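Local structure of putative NADH Oxidase (Clostridium acetobutylicum, 3E10) at residues B[24-29]-B[105-110]; B[46-51]-B[55-60]. The protein binds flavin mononucleotide and, as a member of the nitroreductase family, is probably an FMN-dependent oxidoreductase. All coordinates share one frame; numbering follows the deposited sequence.

Interaction 1: residues B[24-29]-B[105-110]; sequences IEKLLR and AYLDLG
A Schellman motif ends helix 89-106 in this nitroreductase-family fold, and two leucines of that ending, Leu107 and Leu109, pack against Lys26 and Leu27 of helix 21-32. Asp108, with positive phi (67°), is the C-prime residue. Its N bonds to Ala105 O at 3.0 Å, and Leu109 N bonds back to Ala104 O. The reversal leaves Leu107 and Leu109 both directed at helix 21-32. The contact is apolar, with no hydrogen bond across it. Leu107 has the largest share. Its CG lies beside the backbone N and anti to the carbonyl carbon (chi1 -61°). Leu107 CD1 touches the base of the Lys26 chain, 3.9 Å from Lys26 CB. In the given conformer of the lysine, Leu107 CD2 lies 4.2 Å from Lys26 CD. The two side chains cross at about a right angle. Leu27 instead slides past Leu107 in the opposite direction, with Leu27 CD2 4.2 Å from Leu107 CD1. Leu27 is buried, and its side chain also touches Leu72 and Ile74 of strand 72-79, so the contact continues down to the sheet. Lys26 is exposed and forms the outer border. Away from this contact, toward the second subunit, Arg29 grips Glu25 side-on, one turn back; NE and NH2 of Arg29 both reach Glu25 OE2 from one face of the carboxylate. The guanidinium also makes a cation-pi contact with Phe158 of the second subunit. At the inner end of the contact, Leu27 CD1 meets Leu109 CD1 at 4.3 Å.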
# COMPACT_ATOMS: atom_id res chain seq x y z
N ILE B 24 -13.64 13.83 4.27
CA ILE B 24 -13.09 13.02 5.36
C ILE B 24 -13.67 11.60 5.26
O ILE B 24 -12.93 10.63 5.35
CB ILE B 24 -13.35 13.60 6.75
CG1 ILE B 24 -12.75 15.01 6.84
CG2 ILE B 24 -12.74 12.69 7.83
CD1 ILE B 24 -12.97 15.72 8.18
N GLU B 25 -14.98 11.51 5.11
CA GLU B 25 -15.62 10.20 5.03
C GLU B 25 -15.10 9.38 3.85
O GLU B 25 -14.86 8.17 3.96
CB GLU B 25 -17.14 10.33 4.94
CG GLU B 25 -17.83 8.96 4.98
CD GLU B 25 -19.33 9.03 5.09
OE1 GLU B 25 -19.84 9.67 6.03
OE2 GLU B 25 -19.97 8.41 4.23
N LYS B 26 -14.96 10.02 2.70
CA LYS B 26 -14.43 9.36 1.52
C LYS B 26 -13.01 8.82 1.73
O LYS B 26 -12.68 7.75 1.24
CB LYS B 26 -14.49 10.29 0.31
CG LYS B 26 -15.93 10.55 -0.14
CD LYS B 26 -16.09 11.79 -0.96
CE LYS B 26 -17.48 11.84 -1.53
NZ LYS B 26 -17.67 10.76 -2.55
N LEU B 27 -12.17 9.58 2.43
CA LEU B 27 -10.81 9.08 2.73
C LEU B 27 -10.86 7.78 3.54
O LEU B 27 -10.09 6.85 3.29
CB LEU B 27 -10.01 10.13 3.47
CG LEU B 27 -9.68 11.43 2.71
CD1 LEU B 27 -9.05 12.47 3.66
CD2 LEU B 27 -8.83 11.18 1.48
N LEU B 28 -11.75 7.74 4.53
CA LEU B 28 -11.87 6.60 5.40
C LEU B 28 -12.50 5.41 4.69
O LEU B 28 -12.10 4.28 4.91
CB LEU B 28 -12.67 6.98 6.65
CG LEU B 28 -11.91 7.95 7.55
CD1 LEU B 28 -12.91 8.62 8.54
CD2 LEU B 28 -10.76 7.29 8.25
N ARG B 29 -13.48 5.69 3.82
CA ARG B 29 -14.03 4.66 2.98
C ARG B 29 -12.94 4.05 2.08
O ARG B 29 -12.88 2.83 1.91
CB ARG B 29 -15.20 5.21 2.13
CG ARG B 29 -16.46 5.40 2.94
CD ARG B 29 -17.61 5.93 2.06
NE ARG B 29 -18.83 6.16 2.85
CZ ARG B 29 -19.68 5.22 3.22
NH1 ARG B 29 -19.51 3.93 2.86
NH2 ARG B 29 -20.74 5.55 3.95
N ALA B 105 -5.62 12.70 -3.35
CA ALA B 105 -5.28 13.33 -4.63
C ALA B 105 -6.52 13.44 -5.52
O ALA B 105 -6.76 14.49 -6.16
CB ALA B 105 -4.14 12.60 -5.30
N TYR B 106 -7.34 12.38 -5.55
CA TYR B 106 -8.59 12.38 -6.31
C TYR B 106 -9.52 13.54 -5.91
O TYR B 106 -10.18 14.15 -6.77
CB TYR B 106 -9.26 11.02 -6.18
CG TYR B 106 -10.64 10.96 -6.78
CD1 TYR B 106 -10.81 10.93 -8.14
CD2 TYR B 106 -11.76 10.96 -5.97
CE1 TYR B 106 -12.11 10.89 -8.69
CE2 TYR B 106 -13.02 10.90 -6.49
CZ TYR B 106 -13.19 10.87 -7.83
OH TYR B 106 -14.50 10.85 -8.32
N LEU B 107 -9.55 13.85 -4.61
CA LEU B 107 -10.38 14.90 -4.04
C LEU B 107 -9.71 16.27 -4.01
O LEU B 107 -10.18 17.17 -3.34
CB LEU B 107 -10.79 14.46 -2.62
CG LEU B 107 -11.61 13.17 -2.52
CD1 LEU B 107 -11.79 12.75 -1.05
CD2 LEU B 107 -12.97 13.30 -3.25
N ASP B 108 -8.60 16.42 -4.72
CA ASP B 108 -7.90 17.70 -4.82
C ASP B 108 -7.30 18.15 -3.50
O ASP B 108 -7.05 19.33 -3.25
CB ASP B 108 -8.83 18.79 -5.40
CG ASP B 108 -9.40 18.42 -6.77
OD1 ASP B 108 -8.61 18.07 -7.65
OD2 ASP B 108 -10.63 18.47 -6.93
N LEU B 109 -7.02 17.17 -2.65
CA LEU B 109 -6.36 17.38 -1.37
C LEU B 109 -4.89 17.00 -1.51
O LEU B 109 -4.51 16.23 -2.40
CB LEU B 109 -7.01 16.54 -0.28
CG LEU B 109 -8.46 16.87 0.06
CD1 LEU B 109 -8.99 15.79 0.97
CD2 LEU B 109 -8.55 18.23 0.73
N GLY B 110 -4.08 17.53 -0.60
CA GLY B 110 -2.72 17.06 -0.41
C GLY B 110 -2.61 16.25 0.86
O GLY B 110 -3.36 16.47 1.84

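Interaction 2: residues B[46-51]-B[55-60]; sequences IVLEDR and DKLSNF
The Arg51 guanidinium and the Asp55 carboxylate are turned almost perpendicular, their planes 84° apart. Asp55 OD1 approaches the guanidinium obliquely. The salt bridge is long, 3.9 Å from Arg51 NH2 to Asp55 OD1, and doubtful, since it belongs to one of two conformers of Asp55. Bends at chi2 and chi3 fold the Arg51 chain back, and its stronger polar partners lie elsewhere: NH1 bonds to the carbonyl oxygens of Leu67 and Ala70. The firm link across the segments is helical. Asp55 N donates to Arg51 O at 2.9 Å, with an N-H...O angle of 162°, in the first turn of helix 51-57. Asp50 is the N-cap, its OD2 accepting from Asn53 N. Further on, Ser58 OG donates to Asp55 O in the carbonyl plane, at an unusually short 2.5 Å. Lys68 NZ also bonds to Ser58 OG. Beneath the polar turn, the buried Leu48 and Leu57 meet through their methyls, CD2 to CD2 at 4.4 Å. This is a strand-turn-helix unit: helix 51-57 folds back over the end of strand 43-48. Leu57 also packs on Ala73 of strand 72-79 and on Leu126 and Met129 of helix 120-129. Ile46 and Val47 pair in parallel with a strand of the second subunit, which extends the sheet across the interface.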
# COMPACT_ATOMS: atom_id res chain seq x y z
N ILE B 46 -7.99 7.15 14.07
CA ILE B 46 -8.33 8.32 14.89
C ILE B 46 -8.27 9.54 13.95
O ILE B 46 -7.26 9.80 13.30
CB ILE B 46 -7.38 8.55 16.07
CG1 ILE B 46 -7.24 7.30 16.93
CG2 ILE B 46 -7.89 9.74 16.94
CD1 ILE B 46 -6.13 7.40 18.02
N VAL B 47 -9.38 10.27 13.89
CA VAL B 47 -9.50 11.40 13.00
C VAL B 47 -9.44 12.64 13.87
O VAL B 47 -10.25 12.75 14.82
CB VAL B 47 -10.82 11.35 12.24
CG1 VAL B 47 -11.00 12.61 11.40
CG2 VAL B 47 -10.91 10.04 11.40
N LEU B 48 -8.49 13.53 13.59
CA LEU B 48 -8.33 14.78 14.34
C LEU B 48 -8.55 16.00 13.44
O LEU B 48 -8.00 16.10 12.34
CB LEU B 48 -6.95 14.90 14.93
CG LEU B 48 -6.48 13.87 15.96
CD1 LEU B 48 -5.95 12.57 15.27
CD2 LEU B 48 -5.43 14.49 16.86
N GLU B 49 -9.37 16.92 13.95
CA GLU B 49 -9.52 18.26 13.40
C GLU B 49 -9.21 19.35 14.43
O GLU B 49 -9.20 20.53 14.08
CB GLU B 49 -10.93 18.46 12.84
CG GLU B 49 -11.23 17.60 11.63
CD GLU B 49 -12.53 18.02 10.95
OE1 GLU B 49 -12.51 19.03 10.17
OE2 GLU B 49 -13.58 17.36 11.21
N ASP B 50 -8.95 18.97 15.68
CA ASP B 50 -8.62 19.97 16.70
C ASP B 50 -7.20 20.45 16.48
O ASP B 50 -6.25 19.68 16.59
CB ASP B 50 -8.74 19.39 18.09
CG ASP B 50 -8.41 20.41 19.16
OD1 ASP B 50 -9.28 21.26 19.42
OD2 ASP B 50 -7.29 20.38 19.70
N ARG B 51 -7.04 21.73 16.20
CA ARG B 51 -5.75 22.22 15.78
C ARG B 51 -4.70 22.11 16.90
O ARG B 51 -3.55 21.77 16.65
CB ARG B 51 -5.89 23.60 15.13
CG ARG B 51 -6.35 23.52 13.59
CD ARG B 51 -5.18 22.99 12.68
NE ARG B 51 -4.01 23.71 13.11
CZ ARG B 51 -2.77 23.26 13.19
NH1 ARG B 51 -2.42 22.06 12.75
NH2 ARG B 51 -1.85 24.06 13.67
N ASP B 55 -1.31 19.93 16.35
CA ASP B 55 0.01 20.51 16.56
C ASP B 55 0.82 19.68 17.58
O ASP B 55 2.03 19.44 17.40
CB ASP B 55 -0.13 21.98 17.00
CG ASP B 55 1.14 22.78 16.78
OD1 ASP B 55 1.44 23.14 15.62
OD2 ASP B 55 1.83 23.07 17.77
N LYS B 56 0.16 19.23 18.64
CA LYS B 56 0.79 18.37 19.63
C LYS B 56 1.30 17.10 18.96
O LYS B 56 2.38 16.60 19.27
CB LYS B 56 -0.22 18.02 20.72
CG LYS B 56 0.28 17.04 21.78
CD LYS B 56 -0.81 16.67 22.78
CE LYS B 56 -0.34 15.60 23.75
NZ LYS B 56 -1.26 15.50 24.92
N LEU B 57 0.48 16.56 18.06
CA LEU B 57 0.78 15.31 17.39
C LEU B 57 2.04 15.42 16.53
O LEU B 57 2.76 14.42 16.36
CB LEU B 57 -0.45 14.89 16.58
CG LEU B 57 -0.39 13.56 15.82
CD1 LEU B 57 -0.24 12.36 16.77
CD2 LEU B 57 -1.63 13.45 14.91
N SER B 58 2.36 16.63 16.04
CA SER B 58 3.62 16.85 15.28
C SER B 58 4.85 16.45 16.06
O SER B 58 5.89 16.23 15.46
CB SER B 58 3.75 18.30 14.83
OG SER B 58 4.04 19.16 15.90
N ASN B 59 4.74 16.36 17.38
CA ASN B 59 5.88 16.01 18.21
C ASN B 59 6.22 14.52 18.21
O ASN B 59 7.23 14.11 18.80
CB ASN B 59 5.65 16.46 19.67
CG ASN B 59 5.55 17.98 19.80
OD1 ASN B 59 6.34 18.70 19.21
ND2 ASN B 59 4.56 18.45 20.54
N PHE B 60 5.38 13.71 17.57
CA PHE B 60 5.59 12.24 17.65
C PHE B 60 6.85 11.78 16.92
O PHE B 60 7.40 10.73 17.24
CB PHE B 60 4.35 11.47 17.21
CG PHE B 60 4.34 11.05 15.73
CD1 PHE B 60 4.87 9.81 15.35
CD2 PHE B 60 3.75 11.86 14.76
CE1 PHE B 60 4.86 9.42 14.02
CE2 PHE B 60 3.70 11.48 13.43
CZ PHE B 60 4.25 10.24 13.06

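In the fold
From the N terminus, the chain runs through helix 21-32, strand 43-48 and helix 51-57. Interaction 2 closes a short loop here, with three residues between its segments. The chain then passes through strand 72-79 and helix 89-106 before interaction 1 closes a much longer loop, with 75 residues between its segments. Interaction 2 therefore lies within interaction 1 along the sequence, and the two do not cross. Their centres are about 18 Å apart. Helix 21-32 joins them by packing on strand 43-48, with Leu28 CD1 3.8 Å from Val47 CG2. Interaction 1 ties helix 21-32 to the turn that ends helix 89-106; interaction 2 ties an outer strand of this chain's sheet to the following helix. Both touch the second subunit.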